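Local atomic coordinates of D-ribitol-5-phosphate phosphatase (Bacteroides thetaiotaomicron, PDB entry 4JB3), a protein that removes the phosphate from D-ribitol-5-phosphate and D-ribitol-1-phosphate, and also from 5-amino-6-(5-phospho-D-ribitylamino)uracil, a step that could serve riboflavin biosynthesis. Residues 45-50 with 83-88. Numbering follows the deposited sequence.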
ATOM      1  N   GLN A  45       7.164  18.053   1.744  1.00 12.71           N
ATOM      2  CA  GLN A  45       7.722  18.834   2.852  1.00 13.38           C
ATOM      3  C   GLN A  45       8.778  18.054   3.637  1.00 12.02           C
ATOM      4  O   GLN A  45       9.817  18.612   4.000  1.00 15.02           O
ATOM      5  CB  GLN A  45       6.609  19.277   3.808  1.00 17.98           C
ATOM      6  CG  GLN A  45       5.698  20.368   3.267  1.00 25.97           C
ATOM      7  CD  GLN A  45       6.411  21.698   3.109  1.00 33.62           C
ATOM      8  OE1 GLN A  45       7.035  22.199   4.047  1.00 36.92           O
ATOM      9  NE2 GLN A  45       6.323  22.275   1.915  1.00 34.94           N
ATOM     10  N   ALA A  46       8.513  16.772   3.893  1.00 10.93           N
ATOM     11  CA  ALA A  46       9.420  15.947   4.689  1.00 11.41           C
ATOM     12  C   ALA A  46      10.738  15.743   3.960  1.00 10.62           C
ATOM     13  O   ALA A  46      11.805  15.746   4.586  1.00 13.63           O
ATOM     14  CB  ALA A  46       8.775  14.614   5.015  1.00 11.60           C
ATOM     15  N   PHE A  47      10.678  15.543   2.645  1.00  9.88           N
ATOM     16  CA  PHE A  47      11.917  15.385   1.885  1.00 11.02           C
ATOM     17  C   PHE A  47      12.660  16.697   1.672  1.00 10.16           C
ATOM     18  O   PHE A  47      13.891  16.711   1.662  1.00 10.47           O
ATOM     19  CB  PHE A  47      11.696  14.619   0.575  1.00 10.20           C
ATOM     20  CG  PHE A  47      11.598  13.130   0.769  1.00 10.17           C
ATOM     21  CD1 PHE A  47      10.373  12.525   1.054  1.00  9.70           C
ATOM     22  CD2 PHE A  47      12.738  12.336   0.703  1.00 12.81           C
ATOM     23  CE1 PHE A  47      10.287  11.151   1.250  1.00 12.24           C
ATOM     24  CE2 PHE A  47      12.660  10.960   0.893  1.00 10.13           C
ATOM     25  CZ  PHE A  47      11.437  10.365   1.171  1.00 10.99           C
ATOM     26  N   ILE A  48      11.936  17.805   1.515  1.00 10.71           N
ATOM     27  CA  ILE A  48      12.592  19.114   1.437  1.00 11.49           C
ATOM     28  C   ILE A  48      13.412  19.369   2.706  1.00 12.30           C
ATOM     29  O   ILE A  48      14.523  19.892   2.635  1.00 13.22           O
ATOM     30  CB  ILE A  48      11.574  20.256   1.197  1.00 12.70           C
ATOM     31  CG1 ILE A  48      11.051  20.193  -0.240  1.00 13.76           C
ATOM     32  CG2 ILE A  48      12.203  21.614   1.471  1.00 14.79           C
ATOM     33  CD1 ILE A  48       9.911  21.157  -0.532  1.00 17.37           C
ATOM     34  N   LYS A  49      12.881  18.937   3.852  1.00 13.42           N
ATOM     35  CA  LYS A  49      13.555  19.094   5.142  1.00 15.84           C
ATOM     36  C   LYS A  49      14.944  18.438   5.144  1.00 13.97           C
ATOM     37  O   LYS A  49      15.860  18.932   5.799  1.00 16.69           O
ATOM     38  CB  LYS A  49      12.681  18.528   6.273  1.00 25.74           C
ATOM     39  CG  LYS A  49      13.323  18.570   7.658  1.00 37.38           C
ATOM     40  CD  LYS A  49      12.337  18.180   8.756  1.00 44.17           C
ATOM     41  CE  LYS A  49      13.012  18.159  10.122  1.00 51.82           C
ATOM     42  NZ  LYS A  49      12.046  17.879  11.220  1.00 57.53           N
ATOM     43  N   LEU A  50      15.089  17.349   4.387  1.00 14.96           N
ATOM     44  CA  LEU A  50      16.381  16.654   4.265  1.00 14.94           C
ATOM     45  C   LEU A  50      17.356  17.359   3.339  1.00 17.85           C
ATOM     46  O   LEU A  50      18.552  17.052   3.348  1.00 19.95           O
ATOM     47  CB  LEU A  50      16.188  15.241   3.721  1.00 17.21           C
ATOM     48  CG  LEU A  50      15.389  14.213   4.501  1.00 19.35           C
ATOM     49  CD1 LEU A  50      15.426  12.900   3.740  1.00 17.46           C
ATOM     50  CD2 LEU A  50      15.954  14.042   5.897  1.00 23.84           C
ATOM     51  N   LYS A  83      22.289   6.588   0.656  1.00  8.24           N
ATOM     52  CA  LYS A  83      23.510   7.168   0.116  1.00  9.71           C
ATOM     53  C   LYS A  83      23.216   8.058  -1.098  1.00  9.89           C
ATOM     54  O   LYS A  83      23.674   9.203  -1.169  1.00 10.66           O
ATOM     55  CB  LYS A  83      24.489   6.039  -0.249  1.00 11.28           C
ATOM     56  CG  LYS A  83      25.905   6.492  -0.535  1.00 16.58           C
ATOM     57  CD  LYS A  83      26.101   6.859  -1.987  1.00 21.15           C
ATOM     58  CE  LYS A  83      27.540   7.269  -2.233  1.00 20.74           C
ATOM     59  NZ  LYS A  83      27.709   7.941  -3.547  1.00 24.83           N
ATOM     60  N   GLN A  84      22.471   7.535  -2.065  1.00  8.48           N
ATOM     61  CA  GLN A  84      22.214   8.310  -3.279  1.00  9.99           C
ATOM     62  C   GLN A  84      21.300   9.515  -3.049  1.00  9.85           C
ATOM     63  O   GLN A  84      21.489  10.556  -3.683  1.00 12.23           O
ATOM     64  CB  GLN A  84      21.716   7.406  -4.414  1.00 12.65           C
ATOM     65  CG  GLN A  84      22.798   6.428  -4.872  1.00 16.38           C
ATOM     66  CD  GLN A  84      22.404   5.596  -6.076  1.00 24.22           C
ATOM     67  OE1 GLN A  84      21.659   6.047  -6.942  1.00 26.62           O
ATOM     68  NE2 GLN A  84      22.915   4.375  -6.139  1.00 23.69           N
ATOM     69  N   LEU A  85      20.331   9.383  -2.141  1.00 10.60           N
ATOM     70  CA  LEU A  85      19.504  10.522  -1.750  1.00 11.19           C
ATOM     71  C   LEU A  85      20.368  11.595  -1.093  1.00 10.55           C
ATOM     72  O   LEU A  85      20.240  12.781  -1.394  1.00 11.96           O
ATOM     73  CB  LEU A  85      18.384  10.076  -0.811  1.00  9.43           C
ATOM     74  CG  LEU A  85      17.469  11.177  -0.276  1.00 10.59           C
ATOM     75  CD1 LEU A  85      16.720  11.827  -1.416  1.00 16.15           C
ATOM     76  CD2 LEU A  85      16.491  10.593   0.750  1.00 12.18           C
ATOM     77  N   GLY A  86      21.272  11.175  -0.209  1.00 10.21           N
ATOM     78  CA  GLY A  86      22.190  12.101   0.427  1.00 11.92           C
ATOM     79  C   GLY A  86      23.048  12.852  -0.575  1.00 11.42           C
ATOM     80  O   GLY A  86      23.326  14.041  -0.403  1.00 13.39           O
ATOM     81  N   ASP A  87      23.483  12.163  -1.625  1.00 12.94           N
ATOM     82  CA  ASP A  87      24.302  12.822  -2.643  1.00 16.02           C
ATOM     83  C   ASP A  87      23.485  13.906  -3.355  1.00 15.88           C
ATOM     84  O   ASP A  87      24.011  14.972  -3.677  1.00 19.37           O
ATOM     85  CB  ASP A  87      24.828  11.811  -3.666  1.00 16.39           C
ATOM     86  CG  ASP A  87      25.848  10.847  -3.086  1.00 21.69           C
ATOM     87  OD1 ASP A  87      26.383  11.096  -1.985  1.00 19.28           O
ATOM     88  OD2 ASP A  87      26.119   9.829  -3.754  1.00 21.38           O
ATOM     89  N   LEU A  88      22.205  13.629  -3.596  1.00 17.59           N
ATOM     90  CA  LEU A  88      21.306  14.640  -4.151  1.00 17.31           C
ATOM     91  C   LEU A  88      21.146  15.831  -3.210  1.00 20.44           C
ATOM     92  O   LEU A  88      21.090  16.985  -3.655  1.00 23.62           O
ATOM     93  CB  LEU A  88      19.924  14.049  -4.436  1.00 18.99           C
ATOM     94  CG  LEU A  88      19.778  13.103  -5.628  1.00 22.68           C
ATOM     95  CD1 LEU A  88      18.336  12.654  -5.772  1.00 21.91           C
ATOM     96  CD2 LEU A  88      20.238  13.777  -6.901  1.00 31.61           C
TER
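The Phe47 ring meets Leu85 at its edge: methyl CD2 of Leu85 lies in the ring plane, 3.9 Å from CE2 of Phe47 and 4.1 Å from its CD2, so the contact is with the rim and not with the pi faces. The aromatic rings of Phe68 and Trp102 also pack against Phe47, both edge-to-face. The same Leu85 methyl has a second partner, CD1 of Leu50, again at 3.9 Å, so that CD2 rests in the notch formed by two side chains spaced three residues apart on helix 40-50. Both are crossed by the leucine at roughly a right angle. In Leu85, CG is anti to the backbone N (chi1 178°), which brings CD2 up to Phe47 and Leu50. The backbones stay apart, the nearest CA pair being Leu50 and Gly86 at 8.3 Å. All three touching residues are buried, yet the two segments bury just 95 Å² between them; Ala101 of helix 95-103 packs on Phe47 and Leu50, while Thr98 and Phe68 pack on Leu85. The contact thus joins two helices within the hydrophobic core of the helical cap inserted after the first strand of the Rossmann-like HAD phosphatase core, away from the sodium site.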